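Local coordinates for protein Ulp1-like SUMO protease (Chaetomium thermophilum, PDB 6DG4) that probably acts as a cysteine protease of the peptidase C48 family that removes SUMO from modified proteins, this piece being its C-terminal catalytic domain, at residues 73-76 and 77-81; 64-67 and 68-72. All coordinates share one frame; numbering follows the deposited sequence.

Contact 1: 73-76 and 77-81; sequences ADYV and NTKKG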
ATOM      1  N   ALA A  73      -1.888   1.149   6.765  1.00  9.27           N
ATOM      2  CA  ALA A  73      -1.182   2.031   7.680  1.00  9.82           C
ATOM      3  C   ALA A  73      -1.960   2.205   8.972  1.00 10.11           C
ATOM      4  O   ALA A  73      -1.382   2.181  10.063  1.00 11.17           O
ATOM      5  CB  ALA A  73      -0.938   3.383   7.015  1.00 10.36           C
ATOM      6  N   ASP A  74      -3.277   2.369   8.872  1.00  9.36           N
ATOM      7  CA  ASP A  74      -4.069   2.582  10.076  1.00 10.76           C
ATOM      8  C   ASP A  74      -4.084   1.343  10.965  1.00 10.43           C
ATOM      9  O   ASP A  74      -4.093   1.462  12.196  1.00 11.09           O
ATOM     10  CB  ASP A  74      -5.485   3.007   9.712  1.00 12.44           C
ATOM     11  CG  ASP A  74      -6.188   3.661  10.863  1.00 16.80           C
ATOM     12  OD1 ASP A  74      -5.684   4.689  11.359  1.00 19.82           O
ATOM     13  OD2 ASP A  74      -7.231   3.138  11.281  1.00 18.00           O
ATOM     14  N   TYR A  75      -4.089   0.146  10.368  1.00  9.80           N
ATOM     15  CA  TYR A  75      -3.959  -1.064  11.171  1.00  9.53           C
ATOM     16  C   TYR A  75      -2.691  -1.008  12.022  1.00  9.88           C
ATOM     17  O   TYR A  75      -2.724  -1.263  13.230  1.00 10.99           O
ATOM     18  CB  TYR A  75      -3.973  -2.340  10.307  1.00 11.18           C
ATOM     19  CG  TYR A  75      -3.535  -3.506  11.153  1.00 10.54           C
ATOM     20  CD1 TYR A  75      -4.432  -4.177  11.975  1.00 11.09           C
ATOM     21  CD2 TYR A  75      -2.198  -3.873  11.207  1.00 11.54           C
ATOM     22  CE1 TYR A  75      -4.000  -5.196  12.809  1.00 11.98           C
ATOM     23  CE2 TYR A  75      -1.764  -4.886  12.024  1.00 12.50           C
ATOM     24  CZ  TYR A  75      -2.658  -5.537  12.824  1.00 13.86           C
ATOM     25  OH  TYR A  75      -2.189  -6.530  13.645  1.00 16.67           O
ATOM     26  N   VAL A  76      -1.556  -0.688  11.397  1.00 10.18           N
ATOM     27  CA  VAL A  76      -0.289  -0.701  12.120  1.00 10.22           C
ATOM     28  C   VAL A  76      -0.292   0.348  13.222  1.00 10.78           C
ATOM     29  O   VAL A  76       0.135   0.085  14.353  1.00 11.54           O
ATOM     30  CB  VAL A  76       0.891  -0.509  11.147  1.00 11.16           C
ATOM     31  CG1 VAL A  76       2.186  -0.351  11.925  1.00 12.46           C
ATOM     32  CG2 VAL A  76       0.992  -1.686  10.172  1.00 11.63           C
ATOM     33  N   ASN A  77      -0.773   1.552  12.913  1.00 10.32           N
ATOM     34  CA  ASN A  77      -0.727   2.632  13.889  1.00 11.70           C
ATOM     35  C   ASN A  77      -1.626   2.335  15.075  1.00 12.20           C
ATOM     36  O   ASN A  77      -1.270   2.629  16.221  1.00 14.13           O
ATOM     37  CB  ASN A  77      -1.118   3.942  13.218  1.00 11.81           C
ATOM     38  CG  ASN A  77      -0.085   4.397  12.219  1.00 11.82           C
ATOM     39  OD1 ASN A  77       1.102   4.107  12.369  1.00 12.36           O
ATOM     40  ND2 ASN A  77      -0.525   5.102  11.190  1.00 11.21           N
ATOM     41  N   THR A  78      -2.795   1.753  14.823  1.00 13.02           N
ATOM     42  CA  THR A  78      -3.679   1.365  15.914  1.00 14.84           C
ATOM     43  C   THR A  78      -3.063   0.251  16.751  1.00 16.53           C
ATOM     44  O   THR A  78      -3.104   0.299  17.986  1.00 19.42           O
ATOM     45  CB  THR A  78      -5.024   0.942  15.329  1.00 17.00           C
ATOM     46  OG1 THR A  78      -5.639   2.086  14.726  1.00 19.26           O
ATOM     47  CG2 THR A  78      -5.935   0.381  16.394  1.00 20.19           C
ATOM     48  N   LYS A  79      -2.473  -0.750  16.096  1.00 15.80           N
ATOM     49  CA  LYS A  79      -1.866  -1.861  16.823  1.00 17.02           C
ATOM     50  C   LYS A  79      -0.739  -1.373  17.721  1.00 17.95           C
ATOM     51  O   LYS A  79      -0.600  -1.828  18.864  1.00 21.53           O
ATOM     52  CB  LYS A  79      -1.360  -2.897  15.817  1.00 18.93           C
ATOM     53  CG  LYS A  79      -0.669  -4.102  16.418  1.00 22.65           C
ATOM     54  CD  LYS A  79      -1.629  -4.918  17.248  1.00 27.29           C
ATOM     55  CE  LYS A  79      -1.019  -6.248  17.646  1.00 32.11           C
ATOM     56  NZ  LYS A  79      -1.921  -7.006  18.555  1.00 35.64           N
ATOM     57  N   LYS A  80       0.065  -0.436  17.228  1.00 18.53           N
ATOM     58  CA  LYS A  80       1.206   0.085  17.970  1.00 21.19           C
ATOM     59  C   LYS A  80       0.847   1.238  18.899  1.00 22.19           C
ATOM     60  O   LYS A  80       1.719   1.707  19.640  1.00 25.49           O
ATOM     61  CB  LYS A  80       2.311   0.508  16.991  1.00 24.64           C
ATOM     62  CG  LYS A  80       2.802  -0.648  16.120  1.00 29.34           C
ATOM     63  CD  LYS A  80       4.072  -0.323  15.346  1.00 33.88           C
ATOM     64  CE  LYS A  80       5.299  -0.264  16.254  1.00 36.62           C
ATOM     65  NZ  LYS A  80       5.624  -1.582  16.867  1.00 38.14           N
ATOM     66  N   GLY A  81      -0.405   1.690  18.894  1.00 20.77           N
ATOM     67  CA  GLY A  81      -0.802   2.833  19.704  1.00 21.17           C
ATOM     68  C   GLY A  81      -0.049   4.101  19.366  1.00 21.51           C
ATOM     69  O   GLY A  81       0.273   4.893  20.261  1.00 23.58           O
TER
HETATM   70  O   HOH W   1      -3.258   5.890  10.140  1.00 24.42           O
HETATM   71  O   HOH W   2      -7.474   1.198  13.151  1.00 33.97           O
HETATM   72  O   HOH W   3      -4.573   4.823  14.111  1.00 34.92           O
HETATM   73  O   HOH W   4      -3.365   6.036  11.901  1.00 36.18           O
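Ala73, Asp74, Tyr75 and Val76 each hand a carbonyl to the amide four residues on, from Asn77 to Lys80, in the C-terminal turns of helix 62-80, which ends in a Schellman motif at Gly81, where phi turns positive. The bond from Asn77 N to Ala73 O is 3.0 Å long.

The side chains show how i to i+4 neighbours divide a helix surface. On the wetter side the side-chain ends of Asp74 and Thr78 meet through water: their OD2 and OG1 stand 3.9 Å apart, and one water takes both, 2.7 Å from Asp74 OD2. A further water, modelled at two positions too close together to be filled at once, links Asp74 OD1 to Asn77 ND2. With CG held beside its own backbone N (chi1 -68°), Asn77 turns its amide toward the chain entering strand 89-91, where OD1 accepts from Lys88 N and ND2 donates to Cys89 O. A leucine here would probably leave Lys88 N and Cys89 O without these mates and break the water link to Asp74.

On another side Tyr75 and Lys79 run alongside each other, Lys79 CB lying 4.1 Å above one ring face near the rim, while Tyr75 OH hydrogen-bonds to Asp251 OD1. Lys80 lies along Val76, its CD 3.9 Å from Val76 CG1.

Contact 2: 64-67 and 68-72; sequences VIIG and AIFYI
Four successive backbone bonds, Ala68 N to Val64 O, Ile69 N to Ile65 O, Phe70 N to Ile66 O and Tyr71 N to Gly67 O, carry this contact within the alpha-helix 62-80. Ala68 N to Val64 O is the shortest at 2.8 Å; Tyr71 N to Gly67 O, at 3.2 Å, is the longest and the most bent, with an N-H...O angle of 152°.

Around these backbone bonds the packing illustrates the i to i+4 ridge of a buried helix. Ile65 and Ile69 extend in the same direction, flank to flank, and CG2 of Ile65 meets CD1 of Ile69 at 3.9 Å. One residue on, the CG2 branch of Ile66, trans to its backbone N, reaches the CD1-CE1 side of the Phe70 ring, with CE1 at 3.7 Å. Gly67 has no side chain to offer, and the Tyr71 ring lies close to its carbonyl, CD2 standing 3.3 Å from Gly67 O.

Successive residues serve different neighbours. Ala68 and Ile72 pack on helix 202-215, Ile66 and Ile69 reach strand 127-134, and Ile69 and Phe70 press on Ala91 of strand 89-91, which sets the helix between that second helix and the mixed sheet.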
ATOM      1  N   VAL A  64      -9.704   2.684  -4.851  0.59 10.41           N
ATOM      2  CA  VAL A  64      -9.523   1.391  -4.204  0.59  9.64           C
ATOM      3  C   VAL A  64      -8.098   1.250  -3.685  0.59  9.53           C
ATOM      4  O   VAL A  64      -7.877   0.881  -2.525  0.59  9.58           O
ATOM      5  CB  VAL A  64      -9.893   0.270  -5.195  0.59 10.79           C
ATOM      6  CG1 VAL A  64      -9.356  -1.065  -4.727  0.59 10.61           C
ATOM      7  CG2 VAL A  64     -11.403   0.211  -5.386  0.59 11.58           C
ATOM      8  N   ILE A  65      -7.112   1.556  -4.532  1.00  8.97           N
ATOM      9  CA  ILE A  65      -5.710   1.338  -4.174  1.00  9.70           C
ATOM     10  C   ILE A  65      -5.321   2.192  -2.975  1.00  9.12           C
ATOM     11  O   ILE A  65      -4.753   1.695  -1.993  1.00  9.40           O
ATOM     12  CB  ILE A  65      -4.791   1.593  -5.384  1.00 10.41           C
ATOM     13  CG1 ILE A  65      -5.021   0.514  -6.447  1.00 12.03           C
ATOM     14  CG2 ILE A  65      -3.335   1.607  -4.945  1.00 12.26           C
ATOM     15  CD1 ILE A  65      -4.460   0.845  -7.806  1.00 13.89           C
ATOM     16  N   ILE A  66      -5.609   3.490  -3.040  1.00  8.85           N
ATOM     17  CA  ILE A  66      -5.261   4.374  -1.935  1.00  9.53           C
ATOM     18  C   ILE A  66      -6.084   4.031  -0.703  1.00  9.01           C
ATOM     19  O   ILE A  66      -5.573   4.040   0.424  1.00  9.99           O
ATOM     20  CB  ILE A  66      -5.425   5.845  -2.360  1.00 10.34           C
ATOM     21  CG1 ILE A  66      -4.575   6.150  -3.604  1.00 12.08           C
ATOM     22  CG2 ILE A  66      -5.095   6.776  -1.197  1.00 12.64           C
ATOM     23  CD1 ILE A  66      -3.113   5.800  -3.489  1.00 13.05           C
ATOM     24  N   GLY A  67      -7.366   3.713  -0.889  1.00  9.60           N
ATOM     25  CA  GLY A  67      -8.186   3.324   0.245  1.00  9.02           C
ATOM     26  C   GLY A  67      -7.613   2.129   0.978  1.00  8.97           C
ATOM     27  O   GLY A  67      -7.498   2.127   2.207  1.00  9.16           O
ATOM     28  N   ALA A  68      -7.230   1.097   0.227  1.00  8.25           N
ATOM     29  CA  ALA A  68      -6.699  -0.106   0.849  1.00  8.65           C
ATOM     30  C   ALA A  68      -5.393   0.177   1.575  1.00  7.60           C
ATOM     31  O   ALA A  68      -5.187  -0.289   2.701  1.00  9.20           O
ATOM     32  CB  ALA A  68      -6.485  -1.182  -0.210  1.00 10.19           C
ATOM     33  N   ILE A  69      -4.497   0.935   0.946  1.00  8.73           N
ATOM     34  CA  ILE A  69      -3.189   1.174   1.545  1.00  9.58           C
ATOM     35  C   ILE A  69      -3.310   2.045   2.790  1.00  9.53           C
ATOM     36  O   ILE A  69      -2.599   1.824   3.779  1.00 10.39           O
ATOM     37  CB  ILE A  69      -2.213   1.721   0.488  1.00 11.56           C
ATOM     38  CG1 ILE A  69      -1.949   0.621  -0.552  1.00 12.43           C
ATOM     39  CG2 ILE A  69      -0.930   2.156   1.127  1.00 13.78           C
ATOM     40  CD1 ILE A  69      -1.191   1.066  -1.782  1.00 16.43           C
ATOM     41  N   PHE A  70      -4.220   3.025   2.789  1.00  8.65           N
ATOM     42  CA  PHE A  70      -4.456   3.802   4.003  1.00  8.14           C
ATOM     43  C   PHE A  70      -4.929   2.905   5.146  1.00  8.23           C
ATOM     44  O   PHE A  70      -4.553   3.116   6.304  1.00  9.79           O
ATOM     45  CB  PHE A  70      -5.463   4.925   3.736  1.00  9.86           C
ATOM     46  CG  PHE A  70      -4.829   6.224   3.294  1.00 11.30           C
ATOM     47  CD1 PHE A  70      -3.857   6.253   2.305  1.00 12.67           C
ATOM     48  CD2 PHE A  70      -5.224   7.420   3.861  1.00 16.88           C
ATOM     49  CE1 PHE A  70      -3.271   7.454   1.912  1.00 14.93           C
ATOM     50  CE2 PHE A  70      -4.652   8.611   3.471  1.00 18.95           C
ATOM     51  CZ  PHE A  70      -3.679   8.629   2.487  1.00 14.88           C
ATOM     52  N   TYR A  71      -5.745   1.890   4.841  1.00  8.67           N
ATOM     53  CA  TYR A  71      -6.190   0.969   5.884  1.00  7.73           C
ATOM     54  C   TYR A  71      -5.044   0.116   6.425  1.00  8.01           C
ATOM     55  O   TYR A  71      -5.058  -0.233   7.612  1.00  8.78           O
ATOM     56  CB  TYR A  71      -7.328   0.074   5.385  1.00  8.21           C
ATOM     57  CG  TYR A  71      -8.708   0.717   5.400  1.00  8.15           C
ATOM     58  CD1 TYR A  71      -9.151   1.444   6.493  1.00  8.24           C
ATOM     59  CD2 TYR A  71      -9.572   0.577   4.324  1.00  9.09           C
ATOM     60  CE1 TYR A  71     -10.401   2.019   6.519  1.00  9.51           C
ATOM     61  CE2 TYR A  71     -10.838   1.156   4.341  1.00  9.89           C
ATOM     62  CZ  TYR A  71     -11.243   1.878   5.445  1.00  9.85           C
ATOM     63  OH  TYR A  71     -12.493   2.460   5.473  1.00 13.18           O
ATOM     64  N   ILE A  72      -4.061  -0.240   5.584  1.00  8.85           N
ATOM     65  CA  ILE A  72      -2.879  -0.949   6.074  1.00  8.92           C
ATOM     66  C   ILE A  72      -2.172  -0.103   7.120  1.00  9.15           C
ATOM     67  O   ILE A  72      -1.854  -0.565   8.223  1.00  9.77           O
ATOM     68  CB  ILE A  72      -1.921  -1.279   4.913  1.00  9.89           C
ATOM     69  CG1 ILE A  72      -2.599  -2.143   3.855  1.00 11.76           C
ATOM     70  CG2 ILE A  72      -0.664  -1.974   5.437  1.00 13.19           C
ATOM     71  CD1 ILE A  72      -1.769  -2.306   2.591  1.00 12.78           C
TER

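Followed from the N terminus, the chain passes through contact 2 (64-67 with 68-72) and then directly into contact 1 (73-76 with 77-81). Neither closes a loop, and they neither nest nor cross: they are consecutive lengths of one helix, their centres about 14 Å apart. The pair illustrates how a single helix can change surroundings along its axis. Contact 2 lies deep in the catalytic domain, joining helix 202-215 to the central sheet; contact 1 carries the same helix outward to a partly exposed end beside the chain's C-terminal region. Strand 89-91 is common to both, touched by side chains of each.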